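PDB 3RCN: beta-N-acetylhexosaminidase from Arthrobacter aurescens, which probably hydrolyses terminal non-reducing N-acetyl-D-hexosamine residues of N-acetyl-beta-D-hexosaminides. Local coordinates for residues L24-G29 with W125-V130; T30-D35 with A65-L70; R383-G388 with V398-E403. All coordinates share one frame; numbering follows the deposited sequence.

The three contacts illustrate how a family 20 hydrolase is put together from separate modules. Contacts 1 and 2 belong to domain 2 and reach the same six-stranded mixed sheet, at its two outermost strands, 16-26 and 32-34. Their centres are about 13 Å apart, their segments adjoin at G29 and T30, and contact 2 is nested inside the chain loop that contact 1 closes. Contact 3 lies in the catalytic barrel, its centre about 45 Å from that of contact 1 and 43 Å from that of contact 2. It alone approaches the active site: the R383 side chain is about 10 Å from that of E316, the predicted proton donor.

Contact 1: residues L24-G29 with W125-V130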
ATOM      1  N   LEU A  24     -20.841  12.634  24.086  1.00 66.30           N
ATOM      2  CA  LEU A  24     -21.975  12.520  23.177  1.00 59.89           C
ATOM      3  C   LEU A  24     -21.827  11.213  22.428  1.00 60.29           C
ATOM      4  O   LEU A  24     -20.755  10.926  21.889  1.00 60.58           O
ATOM      5  CB  LEU A  24     -22.005  13.676  22.184  1.00 56.76           C
ATOM      6  CG  LEU A  24     -23.029  13.519  21.061  1.00 59.29           C
ATOM      7  CD1 LEU A  24     -24.424  13.780  21.577  1.00 61.79           C
ATOM      8  CD2 LEU A  24     -22.708  14.475  19.939  1.00 62.70           C
ATOM      9  N   GLU A  25     -22.891  10.414  22.411  1.00 59.38           N
ATOM     10  CA  GLU A  25     -22.854   9.111  21.759  1.00 56.69           C
ATOM     11  C   GLU A  25     -23.388   9.197  20.341  1.00 57.66           C
ATOM     12  O   GLU A  25     -24.464   9.749  20.100  1.00 56.46           O
ATOM     13  CB  GLU A  25     -23.675   8.084  22.540  1.00 71.12           C
ATOM     14  CG  GLU A  25     -22.849   7.140  23.398  1.00 84.43           C
ATOM     15  CD  GLU A  25     -23.084   7.359  24.879  1.00 97.90           C
ATOM     16  OE1 GLU A  25     -22.137   7.780  25.581  1.00102.45           O
ATOM     17  OE2 GLU A  25     -24.221   7.114  25.342  1.00101.90           O
ATOM     18  N   LEU A  26     -22.626   8.635  19.408  1.00 57.47           N
ATOM     19  CA  LEU A  26     -23.033   8.576  18.015  1.00 57.09           C
ATOM     20  C   LEU A  26     -23.447   7.163  17.672  1.00 59.03           C
ATOM     21  O   LEU A  26     -22.676   6.229  17.840  1.00 59.09           O
ATOM     22  CB  LEU A  26     -21.881   8.974  17.102  1.00 53.32           C
ATOM     23  CG  LEU A  26     -21.137  10.270  17.393  1.00 47.93           C
ATOM     24  CD1 LEU A  26     -20.007  10.386  16.403  1.00 48.25           C
ATOM     25  CD2 LEU A  26     -22.058  11.471  17.313  1.00 46.19           C
ATOM     26  N   ASP A  27     -24.674   7.019  17.191  1.00 66.99           N
ATOM     27  CA  ASP A  27     -25.195   5.732  16.761  1.00 61.85           C
ATOM     28  C   ASP A  27     -25.069   5.579  15.247  1.00 55.01           C
ATOM     29  O   ASP A  27     -24.553   6.453  14.564  1.00 50.93           O
ATOM     30  CB  ASP A  27     -26.653   5.587  17.189  1.00 63.25           C
ATOM     31  CG  ASP A  27     -27.471   6.805  16.858  1.00 79.52           C
ATOM     32  OD1 ASP A  27     -27.671   7.072  15.656  1.00 82.65           O
ATOM     33  OD2 ASP A  27     -27.912   7.502  17.797  1.00 90.14           O
ATOM     34  N   ALA A  28     -25.558   4.461  14.735  1.00 57.74           N
ATOM     35  CA  ALA A  28     -25.443   4.138  13.324  1.00 53.55           C
ATOM     36  C   ALA A  28     -26.357   5.010  12.477  1.00 55.33           C
ATOM     37  O   ALA A  28     -26.313   4.946  11.249  1.00 61.08           O
ATOM     38  CB  ALA A  28     -25.752   2.662  13.099  1.00 47.30           C
ATOM     39  N   GLY A  29     -27.194   5.806  13.138  1.00 51.57           N
ATOM     40  CA  GLY A  29     -28.108   6.709  12.452  1.00 54.89           C
ATOM     41  C   GLY A  29     -27.565   8.123  12.252  1.00 57.33           C
ATOM     42  O   GLY A  29     -28.196   8.969  11.608  1.00 60.59           O
ATOM     43  N   TRP A 125     -20.267   4.916  19.561  1.00 66.33           N
ATOM     44  CA  TRP A 125     -18.957   5.486  19.768  1.00 48.58           C
ATOM     45  C   TRP A 125     -19.228   6.726  20.556  1.00 52.41           C
ATOM     46  O   TRP A 125     -20.338   7.250  20.541  1.00 56.19           O
ATOM     47  CB  TRP A 125     -18.291   5.864  18.458  1.00 42.32           C
ATOM     48  CG  TRP A 125     -17.984   4.737  17.547  1.00 42.90           C
ATOM     49  CD1 TRP A 125     -18.788   3.688  17.243  1.00 50.71           C
ATOM     50  CD2 TRP A 125     -16.772   4.545  16.806  1.00 46.87           C
ATOM     51  NE1 TRP A 125     -18.157   2.846  16.352  1.00 53.88           N
ATOM     52  CE2 TRP A 125     -16.915   3.351  16.074  1.00 51.48           C
ATOM     53  CE3 TRP A 125     -15.582   5.266  16.694  1.00 43.92           C
ATOM     54  CZ2 TRP A 125     -15.911   2.862  15.235  1.00 47.03           C
ATOM     55  CZ3 TRP A 125     -14.588   4.780  15.861  1.00 45.80           C
ATOM     56  CH2 TRP A 125     -14.760   3.593  15.142  1.00 46.44           C
ATOM     57  N   SER A 126     -18.220   7.210  21.253  1.00 57.52           N
ATOM     58  CA  SER A 126     -18.414   8.422  22.007  1.00 57.06           C
ATOM     59  C   SER A 126     -17.370   9.483  21.712  1.00 55.97           C
ATOM     60  O   SER A 126     -16.175   9.196  21.635  1.00 57.42           O
ATOM     61  CB  SER A 126     -18.464   8.098  23.488  1.00 51.10           C
ATOM     62  OG  SER A 126     -19.630   7.356  23.755  1.00 60.20           O
ATOM     63  N   VAL A 127     -17.845  10.710  21.535  1.00 50.91           N
ATOM     64  CA  VAL A 127     -16.979  11.873  21.451  1.00 59.86           C
ATOM     65  C   VAL A 127     -17.075  12.665  22.746  1.00 62.59           C
ATOM     66  O   VAL A 127     -18.153  13.120  23.115  1.00 64.22           O
ATOM     67  CB  VAL A 127     -17.395  12.798  20.298  1.00 65.36           C
ATOM     68  CG1 VAL A 127     -16.513  12.570  19.090  1.00 65.94           C
ATOM     69  CG2 VAL A 127     -18.860  12.581  19.953  1.00 72.04           C
ATOM     70  N   PRO A 128     -15.948  12.824  23.451  1.00 61.03           N
ATOM     71  CA  PRO A 128     -15.966  13.663  24.652  1.00 63.79           C
ATOM     72  C   PRO A 128     -16.455  15.066  24.300  1.00 58.77           C
ATOM     73  O   PRO A 128     -16.183  15.527  23.200  1.00 55.97           O
ATOM     74  CB  PRO A 128     -14.494  13.693  25.083  1.00 64.45           C
ATOM     75  CG  PRO A 128     -13.717  13.202  23.899  1.00 58.96           C
ATOM     76  CD  PRO A 128     -14.615  12.265  23.178  1.00 57.17           C
ATOM     77  N   ARG A 129     -17.178  15.724  25.198  1.00 57.11           N
ATOM     78  CA  ARG A 129     -17.681  17.051  24.880  1.00 62.85           C
ATOM     79  C   ARG A 129     -16.574  18.074  25.078  1.00 62.91           C
ATOM     80  O   ARG A 129     -16.037  18.212  26.173  1.00 71.43           O
ATOM     81  CB  ARG A 129     -18.920  17.392  25.711  1.00 64.99           C
ATOM     82  CG  ARG A 129     -20.155  16.601  25.296  1.00 65.50           C
ATOM     83  CD  ARG A 129     -21.431  17.190  25.873  1.00 65.60           C
ATOM     84  NE  ARG A 129     -22.606  16.408  25.495  1.00 69.50           N
ATOM     85  CZ  ARG A 129     -22.974  15.277  26.099  1.00 78.77           C
ATOM     86  NH1 ARG A 129     -22.249  14.790  27.101  1.00 79.51           N
ATOM     87  NH2 ARG A 129     -24.062  14.621  25.701  1.00 78.77           N
ATOM     88  N   VAL A 130     -16.231  18.771  23.998  1.00 52.30           N
ATOM     89  CA  VAL A 130     -15.150  19.751  24.018  1.00 51.75           C
ATOM     90  C   VAL A 130     -15.455  20.951  23.132  1.00 57.37           C
ATOM     91  O   VAL A 130     -16.338  20.910  22.270  1.00 59.52           O
ATOM     92  CB  VAL A 130     -13.819  19.159  23.508  1.00 44.84           C
ATOM     93  CG1 VAL A 130     -13.403  17.977  24.338  1.00 38.49           C
ATOM     94  CG2 VAL A 130     -13.939  18.771  22.045  1.00 40.78           C
TER
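L24 and V127 exchange two backbone hydrogen bonds, L24 N to V127 O and V127 N to L24 O, each 2.9 Å. The pair L26-W125 repeats the exchange, with L26 N 2.9 Å from W125 O and a longer return bond of 3.2 Å from W125 N to L26 O. Two hydrogen-bonded pairs framing the non-hydrogen-bonded pair E25-S126 make this an antiparallel strand pairing, here between strand 16-26, outermost in the mixed sheet of domain 2, and its neighbour 125-134. One side-chain hydrogen bond joins the two segments: S126 OG donates to E25 OE1 at 3.1 Å, and OE1 receives it on its anti lone pair. The E25 chain bends at chi2 (113°), which turns CD out of an extended course. An alanine at S126 would probably leave E25 OE1 without this donor and its carboxylate freer to turn.

On the face shared by L24, L26 and V127, the touching is done by V127 CG2, which lies 4.0 Å from L24 CB and 4.1 Å from L26 CG. L26 and V127 cross at about a right angle, and L109 of helix 95-109 packs against both, as it does against W125, whose ring meets W55 edge-to-face. R129, extended from CG to NE, turns one face of its guanidinium to L24; NH1 makes a weak hydrogen bond to T21 O, and L24 N stands 3.9 Å above the plane, over its centre.

Contact 2: residues T30-D35 with A65-L70; sequences TSVGAD and AGIRLL
V32 and I67 lie side by side and point the same way, as residues paired across two parallel strands do. V32 CG1, anti to its backbone N (chi1 -168°), comes 4.2 Å from I67 CG2, which is likewise anti to its own N. The other I67 branch runs on through CG1 to CD1, where it meets T30 CG2 at 3.9 Å; T30 OG1 is hydrogen-bonded to D27 O. On the same face, A34 CB and L69 CB touch at 4.0 Å.

S31 OG stands between its backbone N and carbonyl carbon (chi1 66°), and S31 OG lies 3.6 Å from A65 CB. At the far end, D35 OD2 is 3.9 Å from L70 CD2 and takes a hydrogen bond from L71 N. Between these side chains S31 O, G33 N, G33 O and D35 N bond in turn to I67 N, I67 O, L69 N and L69 O, the regular parallel pattern.

The two strands and helix 39-53 form a beta-alpha-beta unit. L45 of that helix packs on I67, and R42 on A34 and L69, while strand 88-92 pairs with the other side of strand 67-71. Strand 32-34 is outermost in the sheet, though the V32 backbone bonds to A58 and A60.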
ATOM      1  N   THR A  30     -26.380   8.372  12.796  1.00 47.54           N
ATOM      2  CA  THR A  30     -25.750   9.672  12.711  1.00 46.86           C
ATOM      3  C   THR A  30     -25.681  10.162  11.266  1.00 53.22           C
ATOM      4  O   THR A  30     -25.209   9.447  10.378  1.00 50.63           O
ATOM      5  CB  THR A  30     -24.328   9.607  13.278  1.00 49.05           C
ATOM      6  OG1 THR A  30     -24.385   9.315  14.679  1.00 50.19           O
ATOM      7  CG2 THR A  30     -23.606  10.929  13.064  1.00 49.13           C
ATOM      8  N   SER A  31     -26.118  11.399  11.047  1.00 53.30           N
ATOM      9  CA  SER A  31     -26.210  11.973   9.707  1.00 52.25           C
ATOM     10  C   SER A  31     -25.212  13.112   9.607  1.00 53.92           C
ATOM     11  O   SER A  31     -24.803  13.657  10.628  1.00 65.63           O
ATOM     12  CB  SER A  31     -27.629  12.480   9.427  1.00 52.26           C
ATOM     13  OG  SER A  31     -27.969  13.579  10.265  1.00 56.29           O
ATOM     14  N   VAL A  32     -24.789  13.447   8.390  1.00 45.77           N
ATOM     15  CA  VAL A  32     -23.783  14.491   8.193  1.00 38.32           C
ATOM     16  C   VAL A  32     -24.314  15.628   7.331  1.00 43.60           C
ATOM     17  O   VAL A  32     -24.621  15.427   6.161  1.00 47.61           O
ATOM     18  CB  VAL A  32     -22.518  13.908   7.536  1.00 34.00           C
ATOM     19  CG1 VAL A  32     -21.402  14.901   7.601  1.00 35.47           C
ATOM     20  CG2 VAL A  32     -22.104  12.624   8.250  1.00 30.85           C
ATOM     21  N   GLY A  33     -24.480  16.809   7.925  1.00 50.66           N
ATOM     22  CA  GLY A  33     -24.837  18.006   7.170  1.00 51.53           C
ATOM     23  C   GLY A  33     -23.672  18.902   6.776  1.00 48.65           C
ATOM     24  O   GLY A  33     -22.658  18.933   7.458  1.00 52.07           O
ATOM     25  N   ALA A  34     -23.812  19.660   5.696  1.00 44.80           N
ATOM     26  CA  ALA A  34     -22.798  20.664   5.368  1.00 41.37           C
ATOM     27  C   ALA A  34     -23.333  21.838   4.547  1.00 40.08           C
ATOM     28  O   ALA A  34     -24.241  21.676   3.734  1.00 46.49           O
ATOM     29  CB  ALA A  34     -21.598  20.016   4.674  1.00 38.53           C
ATOM     30  N   ASP A  35     -22.763  23.018   4.767  1.00 36.67           N
ATOM     31  CA  ASP A  35     -22.947  24.145   3.848  1.00 42.44           C
ATOM     32  C   ASP A  35     -22.228  23.854   2.510  1.00 45.81           C
ATOM     33  O   ASP A  35     -21.231  23.121   2.477  1.00 41.73           O
ATOM     34  CB  ASP A  35     -22.437  25.445   4.485  1.00 45.49           C
ATOM     35  CG  ASP A  35     -23.383  25.993   5.566  1.00 54.01           C
ATOM     36  OD1 ASP A  35     -24.608  25.726   5.510  1.00 55.72           O
ATOM     37  OD2 ASP A  35     -22.900  26.709   6.470  1.00 53.14           O
ATOM     38  N   ALA A  65     -28.278  18.257  11.654  1.00 65.45           N
ATOM     39  CA  ALA A  65     -27.573  16.977  11.525  1.00 56.82           C
ATOM     40  C   ALA A  65     -26.693  16.641  12.723  1.00 51.52           C
ATOM     41  O   ALA A  65     -26.334  17.505  13.511  1.00 60.97           O
ATOM     42  CB  ALA A  65     -26.738  16.954  10.238  1.00 49.51           C
ATOM     43  N   GLY A  66     -26.407  15.357  12.887  1.00 45.15           N
ATOM     44  CA  GLY A  66     -25.552  14.900  13.964  1.00 40.57           C
ATOM     45  C   GLY A  66     -24.166  15.487  13.892  1.00 42.21           C
ATOM     46  O   GLY A  66     -23.638  15.978  14.894  1.00 45.34           O
ATOM     47  N   ILE A  67     -23.575  15.419  12.701  1.00 38.37           N
ATOM     48  CA  ILE A  67     -22.305  16.070  12.408  1.00 42.63           C
ATOM     49  C   ILE A  67     -22.562  17.192  11.398  1.00 43.90           C
ATOM     50  O   ILE A  67     -22.893  16.921  10.243  1.00 47.94           O
ATOM     51  CB  ILE A  67     -21.317  15.072  11.790  1.00 41.30           C
ATOM     52  CG1 ILE A  67     -21.080  13.905  12.734  1.00 36.88           C
ATOM     53  CG2 ILE A  67     -19.998  15.742  11.442  1.00 43.60           C
ATOM     54  CD1 ILE A  67     -20.309  12.780  12.105  1.00 28.44           C
ATOM     55  N   ARG A  68     -22.426  18.440  11.840  1.00 42.81           N
ATOM     56  CA  ARG A  68     -22.642  19.619  10.988  1.00 43.13           C
ATOM     57  C   ARG A  68     -21.331  20.305  10.641  1.00 44.12           C
ATOM     58  O   ARG A  68     -20.535  20.605  11.530  1.00 46.52           O
ATOM     59  CB  ARG A  68     -23.533  20.630  11.695  1.00 46.38           C
ATOM     60  CG  ARG A  68     -24.752  20.009  12.309  1.00 52.06           C
ATOM     61  CD  ARG A  68     -25.499  20.953  13.227  1.00 52.24           C
ATOM     62  NE  ARG A  68     -26.596  20.222  13.841  1.00 55.41           N
ATOM     63  CZ  ARG A  68     -27.172  20.538  14.992  1.00 56.15           C
ATOM     64  NH1 ARG A  68     -26.764  21.596  15.680  1.00 47.52           N
ATOM     65  NH2 ARG A  68     -28.159  19.783  15.454  1.00 53.09           N
ATOM     66  N   LEU A  69     -21.110  20.543   9.350  1.00 41.30           N
ATOM     67  CA  LEU A  69     -19.976  21.349   8.898  1.00 38.47           C
ATOM     68  C   LEU A  69     -20.498  22.697   8.407  1.00 43.87           C
ATOM     69  O   LEU A  69     -21.126  22.788   7.348  1.00 46.78           O
ATOM     70  CB  LEU A  69     -19.215  20.630   7.786  1.00 34.87           C
ATOM     71  CG  LEU A  69     -18.956  19.144   8.043  1.00 39.10           C
ATOM     72  CD1 LEU A  69     -18.283  18.513   6.835  1.00 41.14           C
ATOM     73  CD2 LEU A  69     -18.133  18.933   9.312  1.00 33.66           C
ATOM     74  N   LEU A  70     -20.220  23.744   9.177  1.00 45.24           N
ATOM     75  CA  LEU A  70     -20.795  25.068   8.920  1.00 48.40           C
ATOM     76  C   LEU A  70     -19.763  26.115   8.508  1.00 46.74           C
ATOM     77  O   LEU A  70     -18.693  26.222   9.110  1.00 45.03           O
ATOM     78  CB  LEU A  70     -21.553  25.553  10.154  1.00 45.23           C
ATOM     79  CG  LEU A  70     -22.640  24.583  10.598  1.00 47.70           C
ATOM     80  CD1 LEU A  70     -23.160  24.983  11.952  1.00 48.60           C
ATOM     81  CD2 LEU A  70     -23.762  24.539   9.564  1.00 44.27           C
TER

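Contact 3: residues R383-G388 with V398-E403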
ATOM      1  N   ARG A 383      20.353  25.715   3.793  1.00 60.02           N
ATOM      2  CA  ARG A 383      21.372  26.322   4.637  1.00 59.25           C
ATOM      3  C   ARG A 383      20.696  26.818   5.918  1.00 58.13           C
ATOM      4  O   ARG A 383      19.482  26.686   6.084  1.00 58.95           O
ATOM      5  CB  ARG A 383      22.056  27.476   3.902  1.00 64.67           C
ATOM      6  CG  ARG A 383      21.995  27.378   2.372  1.00 70.93           C
ATOM      7  CD  ARG A 383      22.806  28.486   1.685  1.00 76.31           C
ATOM      8  NE  ARG A 383      24.196  28.084   1.474  1.00 83.60           N
ATOM      9  CZ  ARG A 383      24.802  28.023   0.288  1.00 83.73           C
ATOM     10  NH1 ARG A 383      24.153  28.362  -0.821  1.00 81.63           N
ATOM     11  NH2 ARG A 383      26.068  27.630   0.214  1.00 82.36           N
ATOM     12  N   GLY A 384      21.469  27.400   6.820  1.00 63.23           N
ATOM     13  CA  GLY A 384      20.915  27.851   8.084  1.00 72.40           C
ATOM     14  C   GLY A 384      20.116  29.143   7.974  1.00 80.61           C
ATOM     15  O   GLY A 384      19.656  29.524   6.891  1.00 74.17           O
ATOM     16  N   TYR A 385      19.936  29.805   9.114  1.00 89.93           N
ATOM     17  CA  TYR A 385      19.182  31.052   9.182  1.00 94.62           C
ATOM     18  C   TYR A 385      19.748  32.132   8.271  1.00 87.33           C
ATOM     19  O   TYR A 385      19.006  32.974   7.773  1.00 86.71           O
ATOM     20  CB  TYR A 385      19.131  31.579  10.617  1.00106.66           C
ATOM     21  CG  TYR A 385      18.306  30.742  11.574  1.00120.00           C
ATOM     22  CD1 TYR A 385      17.459  29.731  11.115  1.00122.14           C
ATOM     23  CD2 TYR A 385      18.369  30.970  12.942  1.00125.74           C
ATOM     24  CE1 TYR A 385      16.708  28.974  12.000  1.00122.04           C
ATOM     25  CE2 TYR A 385      17.630  30.219  13.826  1.00126.93           C
ATOM     26  CZ  TYR A 385      16.800  29.229  13.355  1.00124.92           C
ATOM     27  OH  TYR A 385      16.072  28.504  14.266  1.00126.00           O
ATOM     28  N   GLU A 386      21.060  32.115   8.064  1.00 82.87           N
ATOM     29  CA  GLU A 386      21.701  33.133   7.233  1.00 84.42           C
ATOM     30  C   GLU A 386      21.307  33.063   5.754  1.00 77.52           C
ATOM     31  O   GLU A 386      20.858  34.058   5.183  1.00 76.48           O
ATOM     32  CB  GLU A 386      23.220  33.099   7.405  1.00 94.94           C
ATOM     33  CG  GLU A 386      23.711  33.904   8.603  1.00102.91           C
ATOM     34  CD  GLU A 386      24.756  33.166   9.419  1.00109.16           C
ATOM     35  OE1 GLU A 386      25.257  33.747  10.407  1.00106.68           O
ATOM     36  OE2 GLU A 386      25.068  32.004   9.077  1.00115.16           O
ATOM     37  N   GLY A 387      21.470  31.897   5.135  1.00 68.95           N
ATOM     38  CA  GLY A 387      21.055  31.726   3.753  1.00 65.91           C
ATOM     39  C   GLY A 387      19.588  32.077   3.545  1.00 66.63           C
ATOM     40  O   GLY A 387      19.195  32.559   2.478  1.00 60.32           O
ATOM     41  N   GLY A 388      18.776  31.825   4.571  1.00 65.86           N
ATOM     42  CA  GLY A 388      17.356  32.131   4.539  1.00 55.92           C
ATOM     43  C   GLY A 388      17.037  33.621   4.523  1.00 50.32           C
ATOM     44  O   GLY A 388      16.287  34.086   3.665  1.00 42.99           O
ATOM     45  N   VAL A 398      10.379  32.373   0.782  1.00 36.36           N
ATOM     46  CA  VAL A 398      11.220  31.351   1.375  1.00 34.30           C
ATOM     47  C   VAL A 398      10.400  30.286   2.129  1.00 41.75           C
ATOM     48  O   VAL A 398       9.370  30.588   2.732  1.00 44.79           O
ATOM     49  CB  VAL A 398      12.215  32.014   2.340  1.00 32.65           C
ATOM     50  CG1 VAL A 398      12.989  30.978   3.144  1.00 31.71           C
ATOM     51  CG2 VAL A 398      13.152  32.921   1.573  1.00 33.50           C
ATOM     52  N   VAL A 399      10.852  29.039   2.056  1.00 40.06           N
ATOM     53  CA  VAL A 399      10.410  27.993   2.964  1.00 42.67           C
ATOM     54  C   VAL A 399      11.666  27.346   3.541  1.00 44.19           C
ATOM     55  O   VAL A 399      12.612  27.061   2.804  1.00 37.88           O
ATOM     56  CB  VAL A 399       9.545  26.943   2.251  1.00 48.82           C
ATOM     57  CG1 VAL A 399       8.304  27.591   1.688  1.00 47.59           C
ATOM     58  CG2 VAL A 399      10.319  26.289   1.141  1.00 54.43           C
HETATM   59  N   MSE A 400      11.701  27.149   4.856  1.00 45.72           N
HETATM   60  CA  MSE A 400      12.890  26.586   5.493  1.00 45.19           C
HETATM   61  C   MSE A 400      12.880  25.054   5.525  1.00 47.87           C
HETATM   62  O   MSE A 400      11.897  24.419   5.916  1.00 38.58           O
HETATM   63  CB  MSE A 400      13.057  27.119   6.914  1.00 29.10           C
HETATM   64  CG  MSE A 400      13.145  28.619   7.000  1.00 41.73           C
HETATM   65 SE   MSE A 400      14.782  29.307   6.194  0.69 49.83          SE
HETATM   66  CE  MSE A 400      16.049  28.231   7.241  1.00 81.09           C
ATOM     67  N   CYS A 401      13.983  24.477   5.069  1.00 45.89           N
ATOM     68  CA  CYS A 401      14.254  23.071   5.252  1.00 36.68           C
ATOM     69  C   CYS A 401      15.738  22.878   5.498  1.00 37.86           C
ATOM     70  O   CYS A 401      16.457  22.375   4.636  1.00 40.38           O
ATOM     71  CB  CYS A 401      13.793  22.263   4.039  1.00 41.46           C
ATOM     72  SG  CYS A 401      14.170  22.993   2.441  1.00 45.09           S
ATOM     73  N   PRO A 402      16.212  23.295   6.675  1.00 43.79           N
ATOM     74  CA  PRO A 402      17.646  23.206   6.984  1.00 43.29           C
ATOM     75  C   PRO A 402      18.127  21.759   6.936  1.00 42.54           C
ATOM     76  O   PRO A 402      17.478  20.889   7.502  1.00 44.23           O
ATOM     77  CB  PRO A 402      17.736  23.741   8.415  1.00 42.65           C
ATOM     78  CG  PRO A 402      16.473  24.506   8.635  1.00 46.97           C
ATOM     79  CD  PRO A 402      15.428  23.862   7.783  1.00 46.43           C
ATOM     80  N   GLU A 403      19.250  21.518   6.268  1.00 44.83           N
ATOM     81  CA  GLU A 403      19.829  20.187   6.161  1.00 48.41           C
ATOM     82  C   GLU A 403      20.217  19.599   7.515  1.00 46.53           C
ATOM     83  O   GLU A 403      20.262  18.392   7.673  1.00 42.12           O
ATOM     84  CB  GLU A 403      21.058  20.210   5.247  1.00 58.10           C
ATOM     85  CG  GLU A 403      21.757  18.852   5.102  1.00 65.38           C
ATOM     86  CD  GLU A 403      23.141  18.951   4.452  1.00 70.34           C
ATOM     87  OE1 GLU A 403      23.666  20.078   4.288  1.00 56.71           O
ATOM     88  OE2 GLU A 403      23.708  17.891   4.113  1.00 81.05           O
TER
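M400, a selenomethionine, reaches from strand 397-400 to the first turn of helix 385-393, meeting G384, Y385 and G388. The two elements belong to a beta-alpha-beta crossover of the catalytic alpha-beta barrel, in which strand 378-381, the helix and the parallel strand 397-400 follow one another. No hydrogen bond crosses the contact; M400 carries much of the packing.

M400 CB stays with its own strand and lies 4.1 Å from P402 CD. From there CG turns anti to the carbonyl carbon (chi1 -57°), and a bend at chi2 sets SE between strand and helix, M400 SE lying 3.9 Å from V398 CG1 and 4.2 Å from G388 CA. G388 has no side chain, and its CA packs directly against the selenium. A second bend, at chi3, then sets the terminal CE. M400 CE sits 3.8 Å from G384 O and 3.9 Å from R383 O, a methyl laid against two carbonyl oxygens where the chain enters the helix, and G384 O also receives a weak hydrogen bond from G388 N, four residues on. M400 CE further lies at the edge of the Y385 ring, near its plane and 4.4 Å from Y385 CD1, though this ring is poorly ordered; the Y385 hydroxyl is hydrogen-bonded to E435 O. L437 adds a further neighbour for both Y385 and M400.

The CB of R383 points away from the strand, and at the end of the chain NH1 forms a salt bridge with D366, while R383 O lies beside P402 CA and CB. At the other end of the contact V398 packs against the helix, touching A391 and L392, and V398 CG2 rests 3.9 Å from G388 O.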